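Local atomic coordinates of protein TP_0956 (Treponema pallidum subsp. pallidum, PDB entry 3U64), a protein that probably serves as the tetratricopeptide-repeat T-component of a TRAP transporter, a lipoprotein that assembles with partner subunits for ligand uptake. Residues Tyr76-Gln85 / Arg105-Tyr116; His59-Leu70 / Tyr116-Ala124. All blocks are in the same frame, centred on the assembly; numbering follows the deposited sequence.

Contact 1. Residues Tyr76-Gln85 / Arg105-Tyr116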
loop_
_atom_site.group_PDB
_atom_site.type_symbol
_atom_site.label_atom_id
_atom_site.label_comp_id
_atom_site.label_asym_id
_atom_site.label_seq_id
_atom_site.Cartn_x
_atom_site.Cartn_y
_atom_site.Cartn_z
ATOM N N TYR A 76 -8.012 12.156 -7.193
ATOM C CA TYR A 76 -8.844 11.003 -7.533
ATOM C C TYR A 76 -8.854 10.750 -9.032
ATOM O O TYR A 76 -8.735 9.602 -9.468
ATOM C CB TYR A 76 -10.268 11.152 -6.991
ATOM C CG TYR A 76 -10.395 10.531 -5.619
ATOM C CD1 TYR A 76 -10.361 11.319 -4.471
ATOM C CD2 TYR A 76 -10.475 9.150 -5.469
ATOM C CE1 TYR A 76 -10.442 10.752 -3.211
ATOM C CE2 TYR A 76 -10.549 8.563 -4.211
ATOM C CZ TYR A 76 -10.534 9.376 -3.082
ATOM O OH TYR A 76 -10.598 8.821 -1.825
ATOM N N ILE A 77 -8.969 11.818 -9.820
ATOM C CA ILE A 77 -9.024 11.670 -11.282
ATOM C C ILE A 77 -7.703 11.139 -11.870
ATOM O O ILE A 77 -7.706 10.257 -12.741
ATOM C CB ILE A 77 -9.440 12.989 -11.981
ATOM C CG1 ILE A 77 -10.887 13.327 -11.620
ATOM C CG2 ILE A 77 -9.303 12.860 -13.504
ATOM C CD1 ILE A 77 -11.262 14.751 -11.881
ATOM N N MET A 78 -6.577 11.648 -11.371
ATOM C CA MET A 78 -5.261 11.191 -11.832
ATOM C C MET A 78 -4.986 9.770 -11.381
ATOM O O MET A 78 -4.494 8.946 -12.153
ATOM C CB MET A 78 -4.167 12.116 -11.318
ATOM C CG MET A 78 -4.444 13.569 -11.666
ATOM S SD MET A 78 -3.061 14.652 -11.245
ATOM C CE MET A 78 -1.958 14.284 -12.617
ATOM N N TYR A 79 -5.291 9.485 -10.120
ATOM C CA TYR A 79 -5.196 8.118 -9.658
ATOM C C TYR A 79 -6.086 7.201 -10.500
ATOM O O TYR A 79 -5.647 6.144 -10.950
ATOM C CB TYR A 79 -5.599 8.010 -8.197
ATOM C CG TYR A 79 -5.438 6.623 -7.664
ATOM C CD1 TYR A 79 -4.195 6.168 -7.249
ATOM C CD2 TYR A 79 -6.528 5.756 -7.578
ATOM C CE1 TYR A 79 -4.027 4.892 -6.757
ATOM C CE2 TYR A 79 -6.379 4.476 -7.081
ATOM C CZ TYR A 79 -5.119 4.046 -6.672
ATOM O OH TYR A 79 -4.948 2.768 -6.186
ATOM N N ALA A 80 -7.338 7.591 -10.709
ATOM C CA ALA A 80 -8.244 6.710 -11.445
ATOM C C ALA A 80 -7.651 6.355 -12.803
ATOM O O ALA A 80 -7.725 5.215 -13.248
ATOM C CB ALA A 80 -9.603 7.348 -11.616
ATOM N N ASN A 81 -7.057 7.338 -13.465
ATOM C CA ASN A 81 -6.499 7.086 -14.779
ATOM C C ASN A 81 -5.237 6.235 -14.724
ATOM O O ASN A 81 -5.164 5.161 -15.314
ATOM C CB ASN A 81 -6.178 8.389 -15.494
ATOM C CG ASN A 81 -5.408 8.155 -16.782
ATOM O OD1 ASN A 81 -5.498 7.087 -17.378
ATOM N ND2 ASN A 81 -4.642 9.143 -17.205
ATOM N N ALA A 82 -4.238 6.742 -14.019
ATOM C CA ALA A 82 -2.926 6.112 -14.009
ATOM C C ALA A 82 -2.904 4.750 -13.316
ATOM O O ALA A 82 -2.185 3.862 -13.745
ATOM C CB ALA A 82 -1.892 7.051 -13.386
ATOM N N PHE A 83 -3.690 4.570 -12.256
ATOM C CA PHE A 83 -3.535 3.356 -11.457
ATOM C C PHE A 83 -4.747 2.438 -11.389
ATOM O O PHE A 83 -4.701 1.387 -10.754
ATOM C CB PHE A 83 -2.970 3.698 -10.071
ATOM C CG PHE A 83 -1.638 4.387 -10.146
ATOM C CD1 PHE A 83 -0.509 3.682 -10.547
ATOM C CD2 PHE A 83 -1.518 5.744 -9.870
ATOM C CE1 PHE A 83 0.727 4.312 -10.654
ATOM C CE2 PHE A 83 -0.281 6.393 -9.977
ATOM C CZ PHE A 83 0.836 5.678 -10.367
ATOM N N VAL A 84 -5.829 2.821 -12.058
ATOM C CA VAL A 84 -6.972 1.923 -12.164
ATOM C C VAL A 84 -7.265 1.576 -13.627
ATOM O O VAL A 84 -7.165 0.410 -14.030
ATOM C CB VAL A 84 -8.220 2.503 -11.506
ATOM C CG1 VAL A 84 -9.383 1.527 -11.633
ATOM C CG2 VAL A 84 -7.937 2.830 -10.040
ATOM N N GLN A 85 -7.602 2.594 -14.415
ATOM C CA GLN A 85 -7.978 2.393 -15.798
ATOM C C GLN A 85 -6.838 1.844 -16.633
ATOM O O GLN A 85 -7.004 0.885 -17.377
ATOM C CB GLN A 85 -8.457 3.689 -16.449
ATOM C CG GLN A 85 -8.802 3.466 -17.946
ATOM C CD GLN A 85 -9.321 4.706 -18.667
ATOM O OE1 GLN A 85 -9.971 5.587 -18.074
ATOM N NE2 GLN A 85 -9.038 4.775 -19.967
ATOM N N ARG A 105 -14.846 0.534 -11.658
ATOM C CA ARG A 105 -14.160 1.147 -10.532
ATOM C C ARG A 105 -13.560 2.517 -10.909
ATOM O O ARG A 105 -13.707 3.489 -10.170
ATOM C CB ARG A 105 -13.076 0.203 -10.000
ATOM C CG ARG A 105 -12.440 0.653 -8.686
ATOM C CD ARG A 105 -11.289 -0.269 -8.215
ATOM N NE ARG A 105 -10.519 0.399 -7.169
ATOM C CZ ARG A 105 -9.200 0.355 -7.036
ATOM N NH1 ARG A 105 -8.456 -0.350 -7.878
ATOM N NH2 ARG A 105 -8.632 1.031 -6.053
ATOM N N ALA A 106 -12.877 2.595 -12.045
ATOM C CA ALA A 106 -12.305 3.872 -12.508
ATOM C C ALA A 106 -13.413 4.897 -12.736
ATOM O O ALA A 106 -13.296 6.056 -12.357
ATOM C CB ALA A 106 -11.539 3.672 -13.789
ATOM N N ARG A 107 -14.486 4.455 -13.372
ATOM C CA ARG A 107 -15.625 5.312 -13.644
ATOM C C ARG A 107 -16.146 5.975 -12.360
ATOM O O ARG A 107 -16.348 7.195 -12.325
ATOM C CB ARG A 107 -16.726 4.505 -14.336
ATOM C CG ARG A 107 -17.881 5.333 -14.840
ATOM C CD ARG A 107 -19.057 4.451 -15.211
ATOM N NE ARG A 107 -20.311 5.099 -14.839
ATOM C CZ ARG A 107 -20.868 5.009 -13.632
ATOM N NH1 ARG A 107 -20.283 4.283 -12.679
ATOM N NH2 ARG A 107 -22.014 5.638 -13.378
ATOM N N LYS A 108 -16.322 5.184 -11.299
ATOM C CA LYS A 108 -16.800 5.716 -10.020
ATOM C C LYS A 108 -15.809 6.687 -9.389
ATOM O O LYS A 108 -16.203 7.681 -8.794
ATOM C CB LYS A 108 -17.140 4.585 -9.037
ATOM C CG LYS A 108 -18.375 3.771 -9.447
ATOM C CD LYS A 108 -18.727 2.726 -8.397
ATOM C CE LYS A 108 -19.850 1.813 -8.861
ATOM N NZ LYS A 108 -19.351 0.732 -9.762
ATOM N N LEU A 109 -14.524 6.389 -9.522
ATOM C CA LEU A 109 -13.477 7.281 -9.030
ATOM C C LEU A 109 -13.406 8.601 -9.826
ATOM O O LEU A 109 -13.229 9.671 -9.239
ATOM C CB LEU A 109 -12.119 6.566 -9.013
ATOM C CG LEU A 109 -11.938 5.467 -7.950
ATOM C CD1 LEU A 109 -10.511 4.981 -7.911
ATOM C CD2 LEU A 109 -12.341 5.903 -6.544
ATOM N N TYR A 110 -13.542 8.536 -11.149
ATOM C CA TYR A 110 -13.616 9.769 -11.934
ATOM C C TYR A 110 -14.743 10.661 -11.405
ATOM O O TYR A 110 -14.569 11.869 -11.205
ATOM C CB TYR A 110 -13.851 9.462 -13.411
ATOM C CG TYR A 110 -12.621 8.950 -14.130
ATOM C CD1 TYR A 110 -11.369 9.528 -13.908
ATOM C CD2 TYR A 110 -12.707 7.886 -15.031
ATOM C CE1 TYR A 110 -10.240 9.062 -14.568
ATOM C CE2 TYR A 110 -11.577 7.415 -15.698
ATOM C CZ TYR A 110 -10.352 8.009 -15.465
ATOM O OH TYR A 110 -9.232 7.558 -16.108
ATOM N N LEU A 111 -15.892 10.047 -11.150
ATOM C CA LEU A 111 -17.065 10.799 -10.782
ATOM C C LEU A 111 -16.922 11.359 -9.379
ATOM O O LEU A 111 -17.376 12.471 -9.113
ATOM C CB LEU A 111 -18.311 9.935 -10.883
ATOM C CG LEU A 111 -18.786 9.554 -12.283
ATOM C CD1 LEU A 111 -19.872 8.494 -12.169
ATOM C CD2 LEU A 111 -19.318 10.748 -13.025
ATOM N N ARG A 112 -16.296 10.602 -8.480
ATOM C CA ARG A 112 -16.067 11.105 -7.124
ATOM C C ARG A 112 -15.114 12.289 -7.216
ATOM O O ARG A 112 -15.317 13.310 -6.559
ATOM C CB ARG A 112 -15.492 10.013 -6.207
ATOM C CG ARG A 112 -15.188 10.468 -4.765
ATOM C CD ARG A 112 -14.317 9.459 -4.009
ATOM N NE ARG A 112 -14.964 8.150 -3.923
ATOM C CZ ARG A 112 -14.477 7.101 -3.264
ATOM N NH1 ARG A 112 -13.330 7.186 -2.612
ATOM N NH2 ARG A 112 -15.142 5.960 -3.258
ATOM N N GLY A 113 -14.072 12.133 -8.036
ATOM C CA GLY A 113 -13.104 13.188 -8.274
ATOM C C GLY A 113 -13.760 14.420 -8.869
ATOM O O GLY A 113 -13.540 15.540 -8.398
ATOM N N ALA A 114 -14.596 14.229 -9.886
ATOM C CA ALA A 114 -15.248 15.385 -10.514
ATOM C C ALA A 114 -16.144 16.125 -9.533
ATOM O O ALA A 114 -16.203 17.356 -9.548
ATOM C CB ALA A 114 -16.033 14.980 -11.734
ATOM N N ARG A 115 -16.834 15.368 -8.680
ATOM C CA ARG A 115 -17.776 15.940 -7.728
ATOM C C ARG A 115 -17.067 16.683 -6.592
ATOM O O ARG A 115 -17.574 17.687 -6.080
ATOM C CB ARG A 115 -18.693 14.852 -7.156
ATOM C CG ARG A 115 -19.631 14.260 -8.184
ATOM C CD ARG A 115 -20.533 13.165 -7.617
ATOM N NE ARG A 115 -21.012 12.309 -8.701
ATOM C CZ ARG A 115 -21.999 11.426 -8.590
ATOM N NH1 ARG A 115 -22.635 11.284 -7.431
ATOM N NH2 ARG A 115 -22.356 10.697 -9.643
ATOM N N TYR A 116 -15.915 16.163 -6.176
ATOM C CA TYR A 116 -15.082 16.866 -5.211
ATOM C C TYR A 116 -14.615 18.215 -5.771
ATOM O O TYR A 116 -14.681 19.227 -5.080
ATOM C CB TYR A 116 -13.875 16.013 -4.812
ATOM C CG TYR A 116 -14.168 15.007 -3.728
ATOM C CD1 TYR A 116 -15.151 15.241 -2.775
ATOM C CD2 TYR A 116 -13.446 13.829 -3.643
ATOM C CE1 TYR A 116 -15.417 14.305 -1.770
ATOM C CE2 TYR A 116 -13.697 12.899 -2.648
ATOM C CZ TYR A 116 -14.674 13.137 -1.719
ATOM O OH TYR A 116 -14.904 12.201 -0.741
#
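Tyr110 and Leu109 reach from helix segment 105-116 into the side of 76-85, and Tyr76 reaches back the other way, each settling as a knob into a hole of four residues. Apolar packing comes first. Leu109 splits its branches: CD2 lies 3.9 Å from Tyr76 CD2, while CD1 meets Val84 CG2 and the edge of the Tyr79 ring. Near one end Val84 CG1 touches Ala106 CB, and Val84 CG2 lies over a face of the Arg105 guanidinium; near the other, Gly113 lets the backbones close to 4.8 Å between the CA atoms of Tyr76 and Gly113, with Ile77 CD1 lying against the glycine's carbonyl carbon.

Two rings are covered by CH groups. Ala80 CB sits over a face of the Tyr110 ring, 3.9 Å from its centroid, and Arg112 CD stands over the Tyr76 ring, 13° off its normal. The bend at chi3 of Arg112 (-60°) turns its guanidinium back toward the phenol end of that ring. Tyr116 meets Tyr76 obliquely, CE2 to CE1 at 3.9 Å.

Polar contacts are few. Tyr110 OH donates to Gln85 OE1 (2.9 Å), approaching from above the carbonyl plane, while OE1 lies in the plane of the Tyr110 ring. Arg112 NH1 gives Tyr76 OH a weak bond of 3.3 Å; that hydroxyl also bonds Glu56. The strongest polar partners of Arg112 and Arg105 lie across the subunit boundary: Arg112 NH2 forms salt bridges with Glu38 and Asp39 of the second subunit, and Arg105 NE with Asp40 there.

With axes 8.1 Å apart and N-to-C directions at 162° to each other, these neighbours along the chain form an antiparallel helical hairpin, consistent with the tetratricopeptide-repeat (TPR) architecture of this protein.

Contact 2. Residues His59-Leu70 / Tyr116-Ala124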
loop_
_atom_site.group_PDB
_atom_site.type_symbol
_atom_site.label_atom_id
_atom_site.label_comp_id
_atom_site.label_asym_id
_atom_site.label_seq_id
_atom_site.Cartn_x
_atom_site.Cartn_y
_atom_site.Cartn_z
ATOM N N HIS A 59 -10.484 17.767 3.291
ATOM C CA HIS A 59 -11.526 18.442 2.548
ATOM C C HIS A 59 -12.856 18.449 3.296
ATOM O O HIS A 59 -13.581 19.439 3.276
ATOM C CB HIS A 59 -11.735 17.756 1.206
ATOM C CG HIS A 59 -13.059 18.060 0.581
ATOM N ND1 HIS A 59 -13.389 19.316 0.120
ATOM C CD2 HIS A 59 -14.139 17.278 0.348
ATOM C CE1 HIS A 59 -14.610 19.294 -0.381
ATOM N NE2 HIS A 59 -15.089 18.068 -0.255
ATOM N N LEU A 60 -13.191 17.331 3.931
ATOM C CA LEU A 60 -14.498 17.195 4.575
ATOM C C LEU A 60 -14.530 17.968 5.888
ATOM O O LEU A 60 -15.575 18.400 6.359
ATOM C CB LEU A 60 -14.838 15.719 4.777
ATOM C CG LEU A 60 -15.003 14.992 3.436
ATOM C CD1 LEU A 60 -15.215 13.490 3.638
ATOM C CD2 LEU A 60 -16.145 15.591 2.596
ATOM N N GLN A 61 -13.349 18.161 6.443
ATOM C CA GLN A 61 -13.169 18.928 7.650
ATOM C C GLN A 61 -13.168 20.437 7.354
ATOM O O GLN A 61 -13.401 21.247 8.249
ATOM C CB GLN A 61 -11.841 18.503 8.260
ATOM C CG GLN A 61 -11.471 19.141 9.567
ATOM C CD GLN A 61 -10.118 18.654 10.040
ATOM O OE1 GLN A 61 -9.996 17.534 10.542
ATOM N NE2 GLN A 61 -9.085 19.476 9.852
ATOM N N ASN A 62 -12.899 20.811 6.101
ATOM C CA ASN A 62 -12.870 22.223 5.696
ATOM C C ASN A 62 -13.535 22.466 4.342
ATOM O O ASN A 62 -12.875 22.918 3.405
ATOM C CB ASN A 62 -11.429 22.738 5.608
ATOM C CG ASN A 62 -10.631 22.468 6.861
ATOM O OD1 ASN A 62 -10.131 21.359 7.062
ATOM N ND2 ASN A 62 -10.493 23.483 7.710
ATOM N N PRO A 63 -14.847 22.206 4.247
ATOM C CA PRO A 63 -15.533 22.131 2.950
ATOM C C PRO A 63 -15.529 23.445 2.155
ATOM O O PRO A 63 -15.871 23.419 0.967
ATOM C CB PRO A 63 -16.969 21.731 3.330
ATOM C CG PRO A 63 -16.917 21.373 4.843
ATOM C CD PRO A 63 -15.790 22.182 5.380
ATOM N N ALA A 64 -15.143 24.560 2.778
ATOM C CA ALA A 64 -15.151 25.863 2.095
ATOM C C ALA A 64 -13.773 26.219 1.579
ATOM O O ALA A 64 -13.575 27.279 0.978
ATOM C CB ALA A 64 -15.658 26.960 3.005
ATOM N N HIS A 65 -12.812 25.336 1.813
ATOM C CA HIS A 65 -11.487 25.556 1.263
ATOM C C HIS A 65 -11.491 25.070 -0.188
ATOM O O HIS A 65 -11.542 23.865 -0.467
ATOM C CB HIS A 65 -10.406 24.846 2.079
ATOM C CG HIS A 65 -9.033 25.374 1.823
ATOM N ND1 HIS A 65 -8.334 25.102 0.664
ATOM C CD2 HIS A 65 -8.239 26.188 2.558
ATOM C CE1 HIS A 65 -7.163 25.710 0.708
ATOM N NE2 HIS A 65 -7.080 26.380 1.842
ATOM N N ARG A 66 -11.452 26.026 -1.107
ATOM C CA ARG A 66 -11.547 25.722 -2.522
ATOM C C ARG A 66 -10.330 24.951 -3.018
ATOM O O ARG A 66 -10.465 24.014 -3.806
ATOM C CB ARG A 66 -11.731 27.003 -3.316
ATOM C CG ARG A 66 -13.046 27.723 -2.996
ATOM C CD ARG A 66 -13.265 28.813 -4.015
ATOM N NE ARG A 66 -13.318 28.261 -5.367
ATOM C CZ ARG A 66 -13.331 28.994 -6.476
ATOM N NH1 ARG A 66 -13.278 30.315 -6.390
ATOM N NH2 ARG A 66 -13.386 28.405 -7.671
ATOM N N GLY A 67 -9.148 25.344 -2.545
ATOM C CA GLY A 67 -7.925 24.653 -2.897
ATOM C C GLY A 67 -7.956 23.166 -2.547
ATOM O O GLY A 67 -7.488 22.320 -3.329
ATOM N N LEU A 68 -8.505 22.843 -1.375
ATOM C CA LEU A 68 -8.572 21.455 -0.909
ATOM C C LEU A 68 -9.578 20.649 -1.719
ATOM O O LEU A 68 -9.319 19.496 -2.063
ATOM C CB LEU A 68 -8.914 21.379 0.587
ATOM C CG LEU A 68 -7.720 21.222 1.520
ATOM C CD1 LEU A 68 -8.176 21.189 2.981
ATOM C CD2 LEU A 68 -6.976 19.957 1.157
ATOM N N SER A 69 -10.734 21.252 -1.988
ATOM C CA SER A 69 -11.720 20.672 -2.896
ATOM C C SER A 69 -11.086 20.290 -4.213
ATOM O O SER A 69 -11.202 19.144 -4.651
ATOM C CB SER A 69 -12.880 21.642 -3.141
ATOM O OG SER A 69 -13.750 21.664 -2.017
ATOM N N LEU A 70 -10.415 21.248 -4.852
ATOM C CA LEU A 70 -9.762 20.993 -6.135
ATOM C C LEU A 70 -8.679 19.927 -6.014
ATOM O O LEU A 70 -8.620 18.992 -6.825
ATOM C CB LEU A 70 -9.168 22.281 -6.719
ATOM C CG LEU A 70 -8.494 22.148 -8.099
ATOM C CD1 LEU A 70 -9.361 21.335 -9.067
ATOM C CD2 LEU A 70 -8.113 23.515 -8.726
ATOM N N TYR A 116 -15.915 16.163 -6.176
ATOM C CA TYR A 116 -15.082 16.866 -5.211
ATOM C C TYR A 116 -14.615 18.215 -5.771
ATOM O O TYR A 116 -14.681 19.227 -5.080
ATOM C CB TYR A 116 -13.875 16.013 -4.812
ATOM C CG TYR A 116 -14.168 15.007 -3.728
ATOM C CD1 TYR A 116 -15.151 15.241 -2.775
ATOM C CD2 TYR A 116 -13.446 13.829 -3.643
ATOM C CE1 TYR A 116 -15.417 14.305 -1.770
ATOM C CE2 TYR A 116 -13.697 12.899 -2.648
ATOM C CZ TYR A 116 -14.674 13.137 -1.719
ATOM O OH TYR A 116 -14.904 12.201 -0.741
ATOM N N ALA A 117 -14.152 18.233 -7.021
ATOM C CA ALA A 117 -13.658 19.482 -7.620
ATOM C C ALA A 117 -14.807 20.457 -7.834
ATOM O O ALA A 117 -14.669 21.675 -7.639
ATOM C CB ALA A 117 -12.908 19.218 -8.937
ATOM N N LEU A 118 -15.954 19.911 -8.213
ATOM C CA LEU A 118 -17.146 20.725 -8.428
ATOM C C LEU A 118 -17.530 21.482 -7.147
ATOM O O LEU A 118 -18.150 22.547 -7.209
ATOM C CB LEU A 118 -18.294 19.833 -8.889
ATOM C CG LEU A 118 -19.666 20.460 -9.117
ATOM C CD1 LEU A 118 -19.588 21.557 -10.190
ATOM C CD2 LEU A 118 -20.669 19.377 -9.498
ATOM N N SER A 119 -17.156 20.964 -5.975
ATOM C CA SER A 119 -17.543 21.676 -4.751
ATOM C C SER A 119 -16.739 22.969 -4.578
ATOM O O SER A 119 -17.163 23.876 -3.873
ATOM C CB SER A 119 -17.532 20.789 -3.503
ATOM O OG SER A 119 -16.245 20.268 -3.246
ATOM N N SER A 120 -15.595 23.064 -5.250
ATOM C CA SER A 120 -14.884 24.338 -5.338
ATOM C C SER A 120 -15.744 25.384 -6.068
ATOM O O SER A 120 -15.866 26.507 -5.596
ATOM C CB SER A 120 -13.510 24.168 -6.000
ATOM O OG SER A 120 -13.035 25.379 -6.572
ATOM N N LEU A 121 -16.359 25.016 -7.196
ATOM C CA LEU A 121 -17.298 25.920 -7.876
ATOM C C LEU A 121 -18.540 26.202 -7.028
ATOM O O LEU A 121 -19.008 27.346 -6.952
ATOM C CB LEU A 121 -17.680 25.407 -9.279
ATOM C CG LEU A 121 -16.488 25.488 -10.251
ATOM C CD1 LEU A 121 -16.696 24.713 -11.533
ATOM C CD2 LEU A 121 -16.150 26.929 -10.555
ATOM N N GLU A 122 -19.057 25.177 -6.365
ATOM C CA GLU A 122 -20.239 25.356 -5.529
ATOM C C GLU A 122 -19.991 26.307 -4.349
ATOM O O GLU A 122 -20.880 27.064 -3.944
ATOM C CB GLU A 122 -20.767 24.014 -5.017
ATOM C CG GLU A 122 -22.074 24.146 -4.212
ATOM C CD GLU A 122 -23.273 24.494 -5.092
ATOM O OE1 GLU A 122 -23.167 24.359 -6.332
ATOM O OE2 GLU A 122 -24.326 24.902 -4.545
ATOM N N THR A 123 -18.791 26.253 -3.792
ATOM C CA THR A 123 -18.389 27.146 -2.705
ATOM C C THR A 123 -18.317 28.587 -3.204
ATOM O O THR A 123 -18.769 29.510 -2.531
ATOM C CB THR A 123 -16.999 26.746 -2.138
ATOM O OG1 THR A 123 -17.136 25.585 -1.312
ATOM C CG2 THR A 123 -16.404 27.865 -1.312
ATOM N N ALA A 124 -17.750 28.766 -4.395
ATOM C CA ALA A 124 -17.579 30.093 -4.982
ATOM C C ALA A 124 -18.884 30.708 -5.478
ATOM O O ALA A 124 -19.030 31.937 -5.498
ATOM C CB ALA A 124 -16.564 30.048 -6.111
HETATM O O HOH W 1 -14.716 24.160 -1.479
#
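Arg66 crosses to the end of helix 96-124 and holds Ser120 with two nitrogens, NE and NH2 both donating to the one OG, at 3.1 Å from Arg66 NE to Ser120 OG. The acceptor lies in the guanidinium plane, which the bend of the arginine at chi3 (59°) brings round to the serine. Ala124 CB sits over one face of the guanidinium, toward its rim. Arg66 NH2 also makes a salt bridge to Asp151, and Ser120 OG a hydrogen bond to Thr154.

One residue earlier on the helix, Ser119 OG bonds Tyr116 O at 2.6 Å, so this carbonyl accepts from both the N and the OG of Ser119. Ser69 OG lies 3.1 Å from Ser119 OG and 2.7 Å from water 1. That water lies 2.8 Å from Thr123 OG1 and is placed to donate to Pro63 O, though it has more acceptors nearby than protons to give. The His59 ring meets that of Tyr116 obliquely, centroids 5.2 Å apart. At the start of helix 66-89, His65 is the N-cap residue and its ND1 accepts from Leu68 N.

Hydroxyls and a water thus carry much of this seam, and the Arg66 guanidinium is shared between Ser120 and, outside the two segments, Asp151, whose carboxylate probably offsets much of its charge.

How the contacts relate
Both contacts use helices 66-89 and 96-124, and their centres lie about 17 Å apart along this antiparallel pair. Going down the chain, 59-70 comes first, then 76-85, 105-116 and 116-124, so contact 1 closes the shorter loop and contact 2 brackets it. Tyr116 belongs to both and marks the handover from one to the other. The centre of contact 1 lies about 10 Å from the centre of the chain, that of contact 2 about 19 Å, where the link from helix 41-61 joins in. Together they fasten one hairpin near its middle and at an end, between helix 41-61 and helix 152-166, which touch residues of both contacts, as expected of a stacked helical-repeat protein.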